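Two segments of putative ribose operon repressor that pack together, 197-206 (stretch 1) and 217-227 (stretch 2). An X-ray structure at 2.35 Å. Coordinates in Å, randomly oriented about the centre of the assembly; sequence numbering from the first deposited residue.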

# COMPACT_ATOMS: atom_id res chain seq x y z
N ILE A 197 -6.74 9.51 6.88
CA ILE A 197 -7.49 10.64 7.42
C ILE A 197 -7.33 11.88 6.55
O ILE A 197 -8.31 12.62 6.33
CB ILE A 197 -7.12 10.88 8.92
CG1 ILE A 197 -7.69 9.72 9.75
CG2 ILE A 197 -7.66 12.23 9.45
CD1 ILE A 197 -7.02 9.64 11.06
N THR A 198 -6.11 12.10 6.05
CA THR A 198 -5.89 13.19 5.10
C THR A 198 -6.80 13.06 3.86
O THR A 198 -7.32 14.05 3.37
CB THR A 198 -4.42 13.34 4.68
OG1 THR A 198 -3.61 13.51 5.83
CG2 THR A 198 -4.29 14.57 3.80
N GLU A 199 -7.00 11.83 3.37
CA GLU A 199 -7.99 11.61 2.29
C GLU A 199 -9.40 12.12 2.72
O GLU A 199 -10.02 12.89 2.03
CB GLU A 199 -8.05 10.12 1.90
CG GLU A 199 -6.67 9.52 1.49
CD GLU A 199 -6.76 8.09 1.12
OE1 GLU A 199 -7.67 7.39 1.66
OE2 GLU A 199 -5.92 7.65 0.30
N GLY A 200 -9.88 11.70 3.88
CA GLY A 200 -11.18 12.16 4.38
C GLY A 200 -11.31 13.67 4.58
O GLY A 200 -12.34 14.28 4.24
N ALA A 201 -10.27 14.31 5.13
CA ALA A 201 -10.23 15.80 5.15
C ALA A 201 -10.25 16.45 3.75
O ALA A 201 -10.95 17.42 3.55
CB ALA A 201 -9.00 16.35 6.01
N MET A 202 -9.51 15.89 2.79
CA MET A 202 -9.63 16.35 1.40
C MET A 202 -11.06 16.15 0.88
O MET A 202 -11.60 17.00 0.24
CB MET A 202 -8.58 15.69 0.46
CG MET A 202 -7.08 16.11 0.72
SD MET A 202 -6.61 17.91 0.63
CE MET A 202 -6.80 18.16 -1.13
N GLN A 203 -11.65 14.99 1.17
CA GLN A 203 -13.03 14.77 0.79
C GLN A 203 -13.96 15.79 1.40
O GLN A 203 -14.82 16.34 0.71
CB GLN A 203 -13.49 13.34 1.09
CG GLN A 203 -12.92 12.34 0.09
CD GLN A 203 -12.77 10.95 0.64
OE1 GLN A 203 -12.21 10.06 -0.04
NE2 GLN A 203 -13.25 10.73 1.87
N ALA A 204 -13.80 16.05 2.70
CA ALA A 204 -14.63 17.07 3.36
C ALA A 204 -14.52 18.43 2.66
O ALA A 204 -15.50 19.07 2.42
CB ALA A 204 -14.30 17.19 4.84
N LEU A 205 -13.30 18.87 2.37
CA LEU A 205 -13.10 20.18 1.77
C LEU A 205 -14.07 20.41 0.62
O LEU A 205 -14.90 21.34 0.65
CB LEU A 205 -11.66 20.41 1.33
CG LEU A 205 -10.70 20.60 2.52
CD1 LEU A 205 -9.26 20.77 2.05
CD2 LEU A 205 -11.13 21.76 3.42
N ASN A 206 -14.03 19.53 -0.37
CA ASN A 206 -14.91 19.76 -1.47
C ASN A 206 -16.37 19.31 -1.36
O ASN A 206 -17.20 19.71 -2.16
CB ASN A 206 -14.21 19.53 -2.83
CG ASN A 206 -14.07 18.09 -3.22
OD1 ASN A 206 -13.00 17.69 -3.74
ND2 ASN A 206 -15.15 17.33 -3.09
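Stretch 2 217-227: EIVSFDNLPWM

Stretch 2 enters as a β-strand, residues 217-221, and runs along one flank of the helix formed by stretch 1. The two elements run nearly antiparallel, with an angle of 158° between their N-to-C directions and a closest approach of 9.5 Å between their axes. After the strand the chain turns through an extended loop, in which Asp222 adopts a positive phi of 82°, and then enters a 3-10 segment at Pro225 that brings Trp226 and Met227 against the N-terminal part of stretch 1. The contact is modest, burying 337 Å² summed over both sides, and it centres on Thr198, Ile218 and Trp226.

The alternation of the strand determines which of its residues meet the helix. Ile218 and Ser220 direct their CA-to-CB bonds toward it, whereas those of Glu217 and Val219 point away. Ile218, with 80 Å² covered, is the main apolar contribution of the strand. Its side chain is in the m, t conformation, and Ile218 CD1 packs against Ala201, Met202 and, one turn on, Leu205: Ile218 CD1 lies 3.8 Å from Met202 SD, 4.2 Å from Ala201 CB and 4.2 Å from Leu205 CD1. The spacing of these three residues along the sequence places their side chains on a common helical flank, so a single methyl group can touch all of them. The other branch of Ile218 extends the contact toward the N-terminal end of the stretch, with Ile218 CG2 4.2 Å from Thr198 CG2.

Thr198, the most extensively covered residue at 82 Å², joins the strand to the 3-10 segment. The backbones come nearest here, the CA atoms of Thr198 and Ser220 being 6.5 Å apart, and the hydroxyls meet in a very short hydrogen bond of 2.5 Å between Thr198 OG1 and Ser220 OG. The t rotamer of Ser220 and the m rotamer of Thr198 bring these oxygens together, and both residues are buried. The methyl group of Thr198 serves the apolar side of the contact, since Thr198 CG2 also packs 4.0 Å from Trp226 CH2.

The CA-to-CB bond of Trp226, with 66 Å² covered, is directed toward the helix, and with chi1 in p the six-membered ring reaches the first turn of stretch 1. Thr198 CG2 and Glu199 CG approach the ring obliquely, Glu199 CG lying 4.3 Å from Trp226 CZ2. Met227 adds a minor contact. Its CA-to-CB bond is directed sideways, but the extended side chain brings Met227 CE to 4.4 Å from Thr198 CB.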

# COMPACT_ATOMS: atom_id res chain seq x y z
N GLU A 217 -5.31 24.88 5.31
CA GLU A 217 -4.06 24.13 5.11
C GLU A 217 -4.05 22.84 5.94
O GLU A 217 -4.87 22.68 6.86
CB GLU A 217 -2.80 25.01 5.30
CG GLU A 217 -2.53 25.94 4.08
CD GLU A 217 -1.37 26.93 4.27
OE1 GLU A 217 -0.66 26.91 5.29
OE2 GLU A 217 -1.14 27.73 3.35
N ILE A 218 -3.15 21.93 5.59
CA ILE A 218 -3.09 20.61 6.17
C ILE A 218 -1.67 20.10 6.34
O ILE A 218 -0.87 20.13 5.40
CB ILE A 218 -3.84 19.55 5.29
CG1 ILE A 218 -5.33 19.92 5.16
CG2 ILE A 218 -3.64 18.11 5.87
CD1 ILE A 218 -6.16 18.94 4.22
N VAL A 219 -1.34 19.64 7.55
CA VAL A 219 -0.11 18.85 7.70
C VAL A 219 -0.57 17.46 8.11
O VAL A 219 -1.56 17.34 8.82
CB VAL A 219 0.88 19.47 8.73
CG1 VAL A 219 1.38 20.77 8.22
CG2 VAL A 219 0.18 19.68 10.18
N SER A 220 0.15 16.44 7.66
CA SER A 220 -0.27 15.08 7.79
C SER A 220 0.90 14.20 8.26
O SER A 220 2.05 14.54 7.99
CB SER A 220 -0.77 14.57 6.44
OG SER A 220 -1.24 13.23 6.52
N PHE A 221 0.59 13.09 8.94
CA PHE A 221 1.55 11.99 9.06
C PHE A 221 1.53 11.10 7.79
O PHE A 221 0.53 11.05 7.09
CB PHE A 221 1.26 11.08 10.27
CG PHE A 221 1.78 11.62 11.60
CD1 PHE A 221 2.73 10.90 12.30
CD2 PHE A 221 1.27 12.80 12.16
CE1 PHE A 221 3.19 11.34 13.52
CE2 PHE A 221 1.73 13.26 13.39
CZ PHE A 221 2.69 12.55 14.08
N ASP A 222 2.64 10.40 7.54
CA ASP A 222 2.79 9.56 6.37
C ASP A 222 3.19 10.36 5.13
O ASP A 222 2.51 11.33 4.73
CB ASP A 222 1.52 8.77 6.11
CG ASP A 222 1.15 7.91 7.28
OD1 ASP A 222 2.11 7.38 7.95
OD2 ASP A 222 -0.07 7.82 7.55
N ASN A 223 4.26 9.92 4.49
CA ASN A 223 4.81 10.63 3.36
C ASN A 223 4.45 9.91 2.07
O ASN A 223 5.16 9.00 1.65
CB ASN A 223 6.35 10.70 3.50
CG ASN A 223 7.00 11.50 2.42
OD1 ASN A 223 6.31 12.10 1.58
ND2 ASN A 223 8.33 11.60 2.47
N LEU A 224 3.34 10.30 1.46
CA LEU A 224 2.90 9.73 0.23
C LEU A 224 3.22 10.70 -0.92
O LEU A 224 2.97 11.88 -0.81
CB LEU A 224 1.38 9.52 0.34
CG LEU A 224 0.69 8.35 1.13
CD1 LEU A 224 0.54 7.13 0.28
CD2 LEU A 224 1.45 7.96 2.43
N PRO A 225 3.76 10.19 -2.04
CA PRO A 225 4.07 11.00 -3.23
C PRO A 225 2.95 11.96 -3.66
O PRO A 225 3.22 13.10 -3.91
CB PRO A 225 4.38 9.95 -4.33
CG PRO A 225 5.03 8.74 -3.45
CD PRO A 225 4.12 8.76 -2.20
N TRP A 226 1.70 11.53 -3.68
CA TRP A 226 0.63 12.43 -4.07
C TRP A 226 0.55 13.72 -3.26
O TRP A 226 0.19 14.73 -3.78
CB TRP A 226 -0.72 11.71 -4.17
CG TRP A 226 -1.31 11.29 -2.87
CD1 TRP A 226 -1.24 10.04 -2.29
CD2 TRP A 226 -2.08 12.12 -1.96
NE1 TRP A 226 -1.89 10.05 -1.09
CE2 TRP A 226 -2.43 11.30 -0.86
CE3 TRP A 226 -2.56 13.44 -2.01
CZ2 TRP A 226 -3.22 11.74 0.18
CZ3 TRP A 226 -3.35 13.90 -0.97
CH2 TRP A 226 -3.65 13.06 0.14
N MET A 227 0.97 13.70 -2.00
CA MET A 227 0.95 14.91 -1.18
C MET A 227 1.83 16.03 -1.73
O MET A 227 1.58 17.22 -1.50
CB MET A 227 1.35 14.62 0.26
CG MET A 227 0.19 13.90 1.10
SD MET A 227 0.88 13.10 2.54
CE MET A 227 -0.62 12.13 2.90